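Putative phosphohistidine phosphatase SixA (Agrobacterium tumefaciens, PDB 2RFL) probably removes phosphate by hydrolysis from phosphohistidine or another phosphorylated substrate, as a member of the histidine phosphatase superfamily. Local coordinates at residues 14-19 and 63-68; 31-36 and 67-72; 99-104 and 110-115; 117-122 and 138-143. All coordinates share one frame; numbering follows the deposited sequence.

Contact 1 of 4, residues 14-19 and 63-68; sequences LRHAKA and AARCRQ
His16 and Cys66 bring the two backbones closest, with their CA atoms 5.3 Å apart, where the turn after strand 10-15 meets the first turn of helix 64-77. Arg65 CG stands between the backbone N and the carbonyl carbon (chi1 78°), and from there the chain extends over one face of the His16 imidazole, with CD above the plane and toward the rim. The carbons there are modelled nearer than they can sit, so the exact spacing is doubtful. The guanidinium does not stack on the ring. The two planes are 79° apart, and NE2 of His16 lies at the guanidinium edge, near its plane. NH2 of Arg65 makes a salt bridge with Asp28. Ala19 CB also touches Arg65 CD, at 3.6 Å, from a second side. At the root of the imidazole, His16 CB meets Cys66 SG at 3.8 Å. The ring's rotation is fixed from its own segment: His16 ND1 donates to Ala17 O at 2.6 Å. The ring of His115 meets that of His16 at about 60°. The Arg-His pair at 15-16, Arg65 and His115 match the phosphate pocket of histidine phosphatases, in which the histidine after the first arginine is phosphorylated, so His16 is probably the nucleophile.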
loop_
_atom_site.group_PDB
_atom_site.type_symbol
_atom_site.label_atom_id
_atom_site.label_comp_id
_atom_site.label_asym_id
_atom_site.label_seq_id
_atom_site.Cartn_x
_atom_site.Cartn_y
_atom_site.Cartn_z
ATOM N N LEU A 14 -0.407 -1.065 0.230
ATOM C CA LEU A 14 0.898 -1.513 -0.236
ATOM C C LEU A 14 2.037 -1.026 0.670
ATOM O O LEU A 14 2.310 0.177 0.808
ATOM C CB LEU A 14 1.150 -1.059 -1.715
ATOM C CG LEU A 14 2.520 -1.381 -2.381
ATOM C CD1 LEU A 14 2.843 -2.893 -2.455
ATOM C CD2 LEU A 14 2.718 -0.742 -3.773
ATOM N N ARG A 15 2.735 -1.971 1.275
ATOM C CA ARG A 15 3.927 -1.602 1.988
ATOM C C ARG A 15 5.050 -1.528 0.967
ATOM O O ARG A 15 5.069 -2.299 0.015
ATOM C CB ARG A 15 4.236 -2.561 3.120
ATOM C CG ARG A 15 5.418 -2.073 3.967
ATOM C CD ARG A 15 5.563 -2.767 5.293
ATOM N NE ARG A 15 6.848 -2.424 5.854
ATOM C CZ ARG A 15 7.583 -3.258 6.585
ATOM N NH1 ARG A 15 7.117 -4.467 6.893
ATOM N NH2 ARG A 15 8.779 -2.882 7.025
ATOM N N HIS A 16 5.952 -0.562 1.157
ATOM C CA HIS A 16 7.075 -0.355 0.277
ATOM C C HIS A 16 7.916 -1.639 0.297
ATOM O O HIS A 16 7.853 -2.422 1.258
ATOM C CB HIS A 16 7.904 0.873 0.708
ATOM C CG HIS A 16 8.608 0.693 2.020
ATOM N ND1 HIS A 16 9.778 -0.032 2.148
ATOM C CD2 HIS A 16 8.275 1.089 3.271
ATOM C CE1 HIS A 16 10.138 -0.063 3.418
ATOM N NE2 HIS A 16 9.251 0.620 4.116
ATOM N N ALA A 17 8.659 -1.856 -0.786
ATOM C CA ALA A 17 9.522 -3.010 -0.928
ATOM C C ALA A 17 10.711 -2.904 0.032
ATOM O O ALA A 17 10.881 -1.852 0.690
ATOM C CB ALA A 17 9.982 -3.134 -2.386
ATOM N N LYS A 18 11.505 -3.986 0.112
ATOM C CA LYS A 18 12.685 -4.065 0.994
ATOM C C LYS A 18 13.718 -2.989 0.679
ATOM O O LYS A 18 14.165 -2.840 -0.470
ATOM C CB LYS A 18 13.329 -5.469 0.975
ATOM C CG LYS A 18 14.497 -5.668 1.984
ATOM C CD LYS A 18 15.031 -7.094 2.068
ATOM C CE LYS A 18 14.257 -7.960 3.073
ATOM N NZ LYS A 18 13.915 -7.317 4.404
ATOM N N ALA A 19 14.069 -2.244 1.721
ATOM C CA ALA A 19 15.011 -1.148 1.643
ATOM C C ALA A 19 16.348 -1.572 2.191
ATOM O O ALA A 19 16.431 -2.509 2.971
ATOM C CB ALA A 19 14.496 0.045 2.404
ATOM N N ALA A 63 9.187 9.320 0.253
ATOM C CA ALA A 63 10.495 8.698 0.595
ATOM C C ALA A 63 10.978 7.859 -0.575
ATOM O O ALA A 63 10.229 7.070 -1.108
ATOM C CB ALA A 63 10.428 7.870 1.861
ATOM N N ALA A 64 12.222 8.043 -0.989
ATOM C CA ALA A 64 12.702 7.328 -2.148
ATOM C C ALA A 64 12.160 5.866 -2.206
ATOM O O ALA A 64 11.559 5.488 -3.216
ATOM C CB ALA A 64 14.143 7.372 -2.204
ATOM N N ARG A 65 12.315 5.077 -1.132
ATOM C CA ARG A 65 11.884 3.678 -1.141
ATOM C C ARG A 65 10.400 3.502 -1.480
ATOM O O ARG A 65 9.965 2.410 -1.833
ATOM C CB ARG A 65 12.222 2.951 0.174
ATOM C CG ARG A 65 11.286 3.233 1.385
ATOM C CD ARG A 65 11.862 2.526 2.685
ATOM N NE ARG A 65 11.484 3.115 3.993
ATOM C CZ ARG A 65 12.063 4.192 4.547
ATOM N NH1 ARG A 65 13.056 4.864 3.942
ATOM N NH2 ARG A 65 11.646 4.610 5.737
ATOM N N CYS A 66 9.621 4.563 -1.373
ATOM C CA CYS A 66 8.197 4.448 -1.648
ATOM C C CYS A 66 8.043 4.840 -3.070
ATOM O O CYS A 66 7.313 4.224 -3.807
ATOM C CB CYS A 66 7.355 5.359 -0.749
ATOM S SG CYS A 66 6.885 4.574 0.807
ATOM N N ARG A 67 8.784 5.860 -3.444
ATOM C CA ARG A 67 8.824 6.360 -4.780
ATOM C C ARG A 67 9.172 5.253 -5.811
ATOM O O ARG A 67 8.425 5.030 -6.749
ATOM C CB ARG A 67 9.795 7.535 -4.803
ATOM C CG ARG A 67 9.155 8.785 -4.264
ATOM C CD ARG A 67 10.039 9.966 -4.600
ATOM N NE ARG A 67 9.418 11.260 -4.348
ATOM C CZ ARG A 67 8.636 11.925 -5.212
ATOM N NH1 ARG A 67 8.341 11.419 -6.392
ATOM N NH2 ARG A 67 8.137 13.112 -4.894
ATOM N N GLN A 68 10.279 4.540 -5.562
ATOM C CA GLN A 68 10.751 3.439 -6.398
ATOM C C GLN A 68 9.714 2.307 -6.334
ATOM O O GLN A 68 9.329 1.780 -7.397
ATOM C CB GLN A 68 12.146 2.935 -5.999
ATOM C CG GLN A 68 13.309 3.928 -6.094
ATOM C CD GLN A 68 14.506 3.564 -5.137
ATOM O OE1 GLN A 68 14.386 2.818 -4.154
ATOM N NE2 GLN A 68 15.614 4.156 -5.398
#

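Contact 2 of 4, residues 31-36 and 67-72; sequences RGLNEA and RQTTQA
The backbone N of Leu33 donates to OE1 of Gln68 at 2.7 Å, with an N-H...O angle of 153°. The donor sits a little off the carbonyl plane of the amide, tilted by 16°. The Leu33 side chain then lies alongside Gln68, the two running in opposite directions. Its CG is 3.3 Å from Gln68 OE1, and its CD1 rests on Gln68 CB at 3.5 Å. The other methyl, CD2, lies 3.6 Å from Thr69 OG1, the two side chains crossing at about a right angle. Gln68 has an extended chain beyond CG (chi2 156°), which brings the amide beside the Gly32-Leu33 peptide. The contact joins helix 64-77 to the lead-in of helix 35-51. These two helices follow the parallel strands 57-60 and 10-15 in the alpha/beta fold of the histidine phosphatase family. Asn34 is the N-cap of helix 35-51, and its OD1 accepts from Gly37 N. Further out, Phe38 of that helix touches both Leu33 and Gln68. Thr69 OG1 has polar partners beyond Leu33: it bonds to Arg65 O within its own helix and to Ala17 N in the turn after strand 10-15. Ala17 also packs on Leu33, while the backbone of Gly32 is tied to Ala20.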
loop_
_atom_site.group_PDB
_atom_site.type_symbol
_atom_site.label_atom_id
_atom_site.label_comp_id
_atom_site.label_asym_id
_atom_site.label_seq_id
_atom_site.Cartn_x
_atom_site.Cartn_y
_atom_site.Cartn_z
ATOM N N ARG A 31 16.922 6.264 1.846
ATOM C CA ARG A 31 17.351 4.895 1.646
ATOM C C ARG A 31 16.658 4.343 0.410
ATOM O O ARG A 31 15.510 4.714 0.138
ATOM C CB ARG A 31 17.043 4.034 2.867
ATOM C CG ARG A 31 17.886 4.338 4.091
ATOM C CD ARG A 31 17.198 3.753 5.296
ATOM N NE ARG A 31 16.708 2.411 5.018
ATOM C CZ ARG A 31 15.749 1.796 5.694
ATOM N NH1 ARG A 31 15.146 2.397 6.707
ATOM N NH2 ARG A 31 15.393 0.564 5.350
ATOM N N GLY A 32 17.349 3.476 -0.336
ATOM C CA GLY A 32 16.803 2.928 -1.582
ATOM C C GLY A 32 16.236 1.530 -1.458
ATOM O O GLY A 32 16.310 0.909 -0.401
ATOM N N LEU A 33 15.636 1.042 -2.531
ATOM C CA LEU A 33 15.297 -0.345 -2.605
ATOM C C LEU A 33 16.598 -1.021 -2.939
ATOM O O LEU A 33 17.357 -0.515 -3.769
ATOM C CB LEU A 33 14.266 -0.619 -3.692
ATOM C CG LEU A 33 12.846 -0.022 -3.688
ATOM C CD1 LEU A 33 12.150 -0.419 -4.913
ATOM C CD2 LEU A 33 12.091 -0.544 -2.481
ATOM N N ASN A 34 16.896 -2.125 -2.231
ATOM C CA ASN A 34 17.997 -3.027 -2.592
ATOM C C ASN A 34 17.561 -3.936 -3.740
ATOM O O ASN A 34 16.441 -3.801 -4.236
ATOM C CB ASN A 34 18.447 -3.837 -1.364
ATOM C CG ASN A 34 17.385 -4.798 -0.853
ATOM O OD1 ASN A 34 16.218 -4.725 -1.217
ATOM N ND2 ASN A 34 17.794 -5.692 0.024
ATOM N N GLU A 35 18.422 -4.868 -4.146
ATOM C CA GLU A 35 18.087 -5.844 -5.192
ATOM C C GLU A 35 16.864 -6.734 -4.923
ATOM O O GLU A 35 15.904 -6.705 -5.730
ATOM C CB GLU A 35 19.300 -6.627 -5.648
ATOM C CG GLU A 35 20.514 -5.724 -6.085
ATOM C CD GLU A 35 20.185 -4.493 -6.980
ATOM O OE1 GLU A 35 20.494 -3.346 -6.568
ATOM O OE2 GLU A 35 19.648 -4.653 -8.104
ATOM N N ALA A 36 16.829 -7.456 -3.801
ATOM C CA ALA A 36 15.661 -8.267 -3.512
ATOM C C ALA A 36 14.349 -7.450 -3.369
ATOM O O ALA A 36 13.268 -7.858 -3.868
ATOM C CB ALA A 36 15.895 -9.104 -2.315
ATOM N N ARG A 67 8.784 5.860 -3.444
ATOM C CA ARG A 67 8.824 6.360 -4.780
ATOM C C ARG A 67 9.172 5.253 -5.811
ATOM O O ARG A 67 8.425 5.030 -6.749
ATOM C CB ARG A 67 9.795 7.535 -4.803
ATOM C CG ARG A 67 9.155 8.785 -4.264
ATOM C CD ARG A 67 10.039 9.966 -4.600
ATOM N NE ARG A 67 9.418 11.260 -4.348
ATOM C CZ ARG A 67 8.636 11.925 -5.212
ATOM N NH1 ARG A 67 8.341 11.419 -6.392
ATOM N NH2 ARG A 67 8.137 13.112 -4.894
ATOM N N GLN A 68 10.279 4.540 -5.562
ATOM C CA GLN A 68 10.751 3.439 -6.398
ATOM C C GLN A 68 9.714 2.307 -6.334
ATOM O O GLN A 68 9.329 1.780 -7.397
ATOM C CB GLN A 68 12.146 2.935 -5.999
ATOM C CG GLN A 68 13.309 3.928 -6.094
ATOM C CD GLN A 68 14.506 3.564 -5.137
ATOM O OE1 GLN A 68 14.386 2.818 -4.154
ATOM N NE2 GLN A 68 15.614 4.156 -5.398
ATOM N N THR A 69 9.224 1.971 -5.129
ATOM C CA THR A 69 8.147 0.976 -5.058
ATOM C C THR A 69 7.055 1.334 -6.100
ATOM O O THR A 69 6.755 0.502 -6.957
ATOM C CB THR A 69 7.550 0.755 -3.608
ATOM O OG1 THR A 69 8.606 0.471 -2.666
ATOM C CG2 THR A 69 6.581 -0.426 -3.583
ATOM N N THR A 70 6.537 2.577 -6.052
ATOM C CA THR A 70 5.457 3.097 -6.949
ATOM C C THR A 70 5.808 3.008 -8.449
ATOM O O THR A 70 4.995 2.536 -9.232
ATOM C CB THR A 70 4.954 4.555 -6.538
ATOM O OG1 THR A 70 4.103 4.483 -5.377
ATOM C CG2 THR A 70 4.194 5.248 -7.652
ATOM N N GLN A 71 7.028 3.437 -8.816
ATOM C CA GLN A 71 7.585 3.240 -10.137
ATOM C C GLN A 71 7.490 1.796 -10.670
ATOM O O GLN A 71 7.374 1.562 -11.866
ATOM C CB GLN A 71 9.025 3.774 -10.193
ATOM C CG GLN A 71 9.144 5.297 -9.958
ATOM C CD GLN A 71 10.582 5.834 -9.801
ATOM O OE1 GLN A 71 11.566 5.147 -10.107
ATOM N NE2 GLN A 71 10.697 7.080 -9.305
ATOM N N ALA A 72 7.546 0.807 -9.796
ATOM C CA ALA A 72 7.314 -0.558 -10.283
ATOM C C ALA A 72 5.897 -0.715 -10.854
ATOM O O ALA A 72 5.733 -1.185 -11.941
ATOM C CB ALA A 72 7.633 -1.592 -9.228
#

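Contact 3 of 4, residues 99-104 and 110-115; sequences SLIAAQ and VMLVGH
Leu112 and Ile101 carry this contact between the face of strand 109-114 and the short helix 98-102. From CB, which points toward the helix, the Leu112 chain leads to CG, and this branch point lies 4.0 Å from Ile101 CG1. The Leu112 methyls then part. CD1 goes to Ile101, meeting its CG1 at 3.8 Å and its CD1 at 4.0 Å. CD2 turns to the preceding residue of the helix and meets Leu100 CB at 4.2 Å. The forked end of the leucine therefore spans two successive helix residues. With CG anti to the carbonyl carbon (chi1 -59°), the fork is directed at Ile101 and Leu100. Ile101 sends CG1 and CD1 past the leucine at a slant, and it also touches Val11 of the adjoining strand 10-15. Tyr97 and Leu59 lie against Leu112 as well. At the end of the segment, Gln104 folds back on the helix: its NE2 donates to Leu100 O at 2.7 Å, in the carbonyl plane and on a lone pair. Helix 98-102 belongs to the beta-alpha-beta crossover between parallel strands 82-85 and 109-114, which have strand 57-60 between them in the sheet. No hydrogen bond crosses between the segments. The contact rests on the fit of aliphatic groups, and the Gln104 bond lies within segment 99-104.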
loop_
_atom_site.group_PDB
_atom_site.type_symbol
_atom_site.label_atom_id
_atom_site.label_comp_id
_atom_site.label_asym_id
_atom_site.label_seq_id
_atom_site.Cartn_x
_atom_site.Cartn_y
_atom_site.Cartn_z
ATOM N N SER A 99 -7.793 8.721 6.801
ATOM C CA SER A 99 -8.268 9.989 6.332
ATOM C C SER A 99 -7.894 10.236 4.865
ATOM O O SER A 99 -8.683 10.785 4.106
ATOM C CB SER A 99 -7.691 11.042 7.237
ATOM O OG SER A 99 -8.206 10.837 8.533
ATOM N N LEU A 100 -6.714 9.805 4.452
ATOM C CA LEU A 100 -6.362 9.818 3.030
ATOM C C LEU A 100 -7.327 9.014 2.131
ATOM O O LEU A 100 -7.664 9.417 0.998
ATOM C CB LEU A 100 -4.974 9.272 2.876
ATOM C CG LEU A 100 -3.880 10.174 3.392
ATOM C CD1 LEU A 100 -2.626 9.686 2.786
ATOM C CD2 LEU A 100 -4.154 11.584 2.952
ATOM N N ILE A 101 -7.759 7.882 2.667
ATOM C CA ILE A 101 -8.713 7.021 2.031
ATOM C C ILE A 101 -10.096 7.646 1.876
ATOM O O ILE A 101 -10.529 7.854 0.747
ATOM C CB ILE A 101 -8.746 5.650 2.684
ATOM C CG1 ILE A 101 -7.432 4.918 2.420
ATOM C CG2 ILE A 101 -9.866 4.804 2.085
ATOM C CD1 ILE A 101 -7.258 3.672 3.239
ATOM N N ALA A 102 -10.763 7.971 2.985
ATOM C CA ALA A 102 -12.166 8.428 2.980
ATOM C C ALA A 102 -12.345 9.773 2.295
ATOM O O ALA A 102 -13.383 10.017 1.661
ATOM C CB ALA A 102 -12.686 8.517 4.381
ATOM N N ALA A 103 -11.334 10.636 2.453
ATOM C CA ALA A 103 -11.246 11.914 1.742
ATOM C C ALA A 103 -11.545 11.855 0.227
ATOM O O ALA A 103 -12.030 12.795 -0.317
ATOM C CB ALA A 103 -9.856 12.598 1.994
ATOM N N GLN A 104 -11.241 10.752 -0.432
ATOM C CA GLN A 104 -11.317 10.666 -1.869
ATOM C C GLN A 104 -12.723 10.232 -2.304
ATOM O O GLN A 104 -12.933 9.106 -2.761
ATOM C CB GLN A 104 -10.254 9.717 -2.389
ATOM C CG GLN A 104 -8.914 9.834 -1.736
ATOM C CD GLN A 104 -8.320 11.254 -1.715
ATOM O OE1 GLN A 104 -8.589 12.090 -2.568
ATOM N NE2 GLN A 104 -7.492 11.506 -0.737
ATOM N N VAL A 110 -8.580 3.210 -4.777
ATOM C CA VAL A 110 -7.434 3.966 -4.333
ATOM C C VAL A 110 -6.413 3.101 -3.601
ATOM O O VAL A 110 -6.751 2.212 -2.822
ATOM C CB VAL A 110 -7.857 5.239 -3.522
ATOM C CG1 VAL A 110 -8.908 4.876 -2.531
ATOM C CG2 VAL A 110 -6.670 5.872 -2.796
HETATM N N MSE A 111 -5.156 3.395 -3.888
HETATM C CA MSE A 111 -4.049 2.662 -3.360
HETATM C C MSE A 111 -3.132 3.588 -2.592
HETATM O O MSE A 111 -2.701 4.633 -3.098
HETATM C CB MSE A 111 -3.256 2.001 -4.467
HETATM C CG MSE A 111 -1.980 1.418 -3.958
HETATM SE SE MSE A 111 -1.244 0.116 -5.122
HETATM C CE MSE A 111 0.122 1.184 -6.108
ATOM N N LEU A 112 -2.815 3.178 -1.376
ATOM C CA LEU A 112 -1.863 3.903 -0.582
ATOM C C LEU A 112 -0.514 3.202 -0.603
ATOM O O LEU A 112 -0.460 1.995 -0.480
ATOM C CB LEU A 112 -2.384 4.094 0.856
ATOM C CG LEU A 112 -3.709 4.835 1.073
ATOM C CD1 LEU A 112 -3.664 5.209 2.509
ATOM C CD2 LEU A 112 -4.002 6.138 0.225
ATOM N N VAL A 113 0.569 3.967 -0.743
ATOM C CA VAL A 113 1.951 3.435 -0.673
ATOM C C VAL A 113 2.758 4.152 0.445
ATOM O O VAL A 113 3.271 5.251 0.281
ATOM C CB VAL A 113 2.690 3.525 -2.061
ATOM C CG1 VAL A 113 4.131 2.907 -2.031
ATOM C CG2 VAL A 113 1.853 2.898 -3.154
ATOM N N GLY A 114 2.867 3.495 1.592
ATOM C CA GLY A 114 3.593 4.054 2.748
ATOM C C GLY A 114 4.208 2.965 3.598
ATOM O O GLY A 114 4.557 1.900 3.082
ATOM N N HIS A 115 4.308 3.232 4.901
ATOM C CA HIS A 115 5.208 2.497 5.799
ATOM C C HIS A 115 4.490 1.960 7.022
ATOM O O HIS A 115 3.486 2.520 7.451
ATOM C CB HIS A 115 6.365 3.383 6.344
ATOM C CG HIS A 115 6.908 4.385 5.382
ATOM N ND1 HIS A 115 8.229 4.390 4.992
ATOM C CD2 HIS A 115 6.346 5.470 4.797
ATOM C CE1 HIS A 115 8.457 5.408 4.184
ATOM N NE2 HIS A 115 7.327 6.078 4.041
#

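Contact 4 of 4, residues 117-122 and 138-143; sequences PTMEAT and SGFPTS
Helix 118-127, which follows His115 and the cis peptide bond before Pro117, meets the loop that leads to strand 145-149 through Met119, Glu120 and the Gly139-Phe140 pair. The phenyl ring of Phe140 turns one face to the selenomethionine Met119. The methylene CG of Met119 sits over that face, 4.1 Å from the ring centroid and 20° off the normal, as a CH-pi contact displaced toward CZ. The rest of the Met119 chain turns away through chi2 53° and chi3 65°, so CG does the touching and not the selenium. Phe166 packs edge-to-face with the same phenyl ring, and Leu13 of strand 10-15 touches both Met119 and Phe140. Glu120 and Phe140 lie antiparallel alongside each other, with Glu120 CG 3.7 Å from Phe140 CB. The Glu120 chain is extended beyond CG and brings the carboxylate up to the loop backbone. There OE1 accepts a weak hydrogen bond from Phe140 N at 3.2 Å, and OE2 lies 3.6 Å from Gly139 CA. A water donates both to Glu120 OE1, at 2.9 Å, and to Phe140 O, at 2.6 Å. The same carbonyl oxygen accepts from Arg15 NH1 and Asn116 ND2. The oxygen of Phe140 is thus gripped by three donors, one of which is the arginine next to the probable nucleophile. Apolar packing of the ring seats the loop. A weak bond from Phe140 N to Glu120 and a bridging water add polar links, and the carbonyl of Phe140 joins this loop to Arg15, beside the probable phosphate pocket.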
loop_
_atom_site.group_PDB
_atom_site.type_symbol
_atom_site.label_atom_id
_atom_site.label_comp_id
_atom_site.label_asym_id
_atom_site.label_seq_id
_atom_site.Cartn_x
_atom_site.Cartn_y
_atom_site.Cartn_z
ATOM N N PRO A 117 4.633 1.499 11.174
ATOM C CA PRO A 117 3.448 0.818 11.697
ATOM C C PRO A 117 2.156 1.348 11.099
ATOM O O PRO A 117 1.130 0.675 11.206
ATOM C CB PRO A 117 3.438 1.183 13.192
ATOM C CG PRO A 117 4.493 2.086 13.426
ATOM C CD PRO A 117 5.199 2.424 12.178
ATOM N N THR A 118 2.197 2.549 10.517
ATOM C CA THR A 118 0.997 3.164 9.966
ATOM C C THR A 118 0.214 2.287 8.981
ATOM O O THR A 118 -0.997 2.276 9.001
ATOM C CB THR A 118 1.337 4.486 9.310
ATOM O OG1 THR A 118 2.452 5.049 9.999
ATOM C CG2 THR A 118 0.139 5.448 9.343
HETATM N N MSE A 119 0.910 1.574 8.115
HETATM C CA MSE A 119 0.249 0.709 7.130
HETATM C C MSE A 119 -0.505 -0.448 7.819
HETATM O O MSE A 119 -1.706 -0.629 7.596
HETATM C CB MSE A 119 1.257 0.205 6.065
HETATM C CG MSE A 119 0.610 -0.319 4.739
HETATM SE SE MSE A 119 -0.680 0.913 3.825
HETATM C CE MSE A 119 0.547 2.373 3.333
ATOM N N GLU A 120 0.218 -1.209 8.654
ATOM C CA GLU A 120 -0.380 -2.267 9.497
ATOM C C GLU A 120 -1.541 -1.731 10.343
ATOM O O GLU A 120 -2.582 -2.375 10.427
ATOM C CB GLU A 120 0.678 -2.965 10.382
ATOM C CG GLU A 120 0.329 -4.423 10.747
ATOM C CD GLU A 120 1.483 -5.220 11.431
ATOM O OE1 GLU A 120 2.671 -5.022 11.083
ATOM O OE2 GLU A 120 1.192 -6.055 12.331
ATOM N N ALA A 121 -1.386 -0.547 10.934
ATOM C CA ALA A 121 -2.479 0.045 11.730
ATOM C C ALA A 121 -3.751 0.368 10.931
ATOM O O ALA A 121 -4.862 0.146 11.389
ATOM C CB ALA A 121 -1.999 1.253 12.473
ATOM N N THR A 122 -3.568 0.862 9.725
ATOM C CA THR A 122 -4.643 1.088 8.793
ATOM C C THR A 122 -5.447 -0.154 8.437
ATOM O O THR A 122 -6.683 -0.117 8.408
ATOM C CB THR A 122 -4.087 1.744 7.534
ATOM O OG1 THR A 122 -3.152 2.762 7.940
ATOM C CG2 THR A 122 -5.211 2.351 6.724
ATOM N N SER A 138 2.862 -12.983 11.169
ATOM C CA SER A 138 4.078 -12.206 11.404
ATOM C C SER A 138 4.019 -10.743 10.942
ATOM O O SER A 138 5.054 -10.106 10.752
ATOM C CB SER A 138 5.287 -12.931 10.811
ATOM O OG SER A 138 5.013 -13.361 9.498
ATOM N N GLY A 139 2.818 -10.204 10.778
ATOM C CA GLY A 139 2.668 -8.787 10.468
ATOM C C GLY A 139 2.629 -8.454 8.989
ATOM O O GLY A 139 2.599 -9.354 8.156
ATOM N N PHE A 140 2.648 -7.158 8.677
ATOM C CA PHE A 140 2.423 -6.633 7.319
ATOM C C PHE A 140 3.784 -6.453 6.607
ATOM O O PHE A 140 4.523 -5.482 6.882
ATOM C CB PHE A 140 1.648 -5.315 7.434
ATOM C CG PHE A 140 0.966 -4.867 6.183
ATOM C CD1 PHE A 140 1.661 -4.738 4.980
ATOM C CD2 PHE A 140 -0.381 -4.511 6.217
ATOM C CE1 PHE A 140 1.046 -4.291 3.807
ATOM C CE2 PHE A 140 -1.021 -4.062 5.056
ATOM C CZ PHE A 140 -0.282 -3.956 3.833
ATOM N N PRO A 141 4.132 -7.404 5.712
ATOM C CA PRO A 141 5.439 -7.478 5.070
ATOM C C PRO A 141 5.694 -6.398 3.979
ATOM O O PRO A 141 4.760 -5.703 3.546
ATOM C CB PRO A 141 5.433 -8.895 4.464
ATOM C CG PRO A 141 3.977 -9.184 4.168
ATOM C CD PRO A 141 3.222 -8.486 5.258
ATOM N N THR A 142 6.956 -6.274 3.560
ATOM C CA THR A 142 7.343 -5.340 2.511
ATOM C C THR A 142 6.826 -5.769 1.166
ATOM O O THR A 142 6.927 -6.924 0.801
ATOM C CB THR A 142 8.866 -5.189 2.353
ATOM O OG1 THR A 142 9.473 -6.473 2.111
ATOM C CG2 THR A 142 9.469 -4.470 3.555
ATOM N N SER A 143 6.325 -4.813 0.406
ATOM C CA SER A 143 5.558 -5.078 -0.844
ATOM C C SER A 143 4.386 -6.037 -0.698
ATOM O O SER A 143 4.016 -6.692 -1.677
ATOM C CB SER A 143 6.432 -5.496 -2.018
ATOM O OG SER A 143 5.657 -5.298 -3.190
HETATM O O HOH W 1 4.852 -6.053 9.416
#

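From the N terminus, contact 1 closes the long loop between the end of strand 10-15 and the start of helix 64-77. Contact 2 opens inside that loop, at 31-36, and ends on the same helix, sharing Arg67 and Gln68, so the two overlap and their centres are about 5 Å apart. Contact 3 follows in series and closes a short turn between helix 98-102 and strand 109-114. Contact 4 comes last, bringing helix 118-127 together with the loop before strand 145-149. The backbone bonds Leu14 to Leu112 and His16 to Ser143 tie contact 1 to contacts 3 and 4. Contacts 2 and 3 lie on opposite sides of the chain's centre.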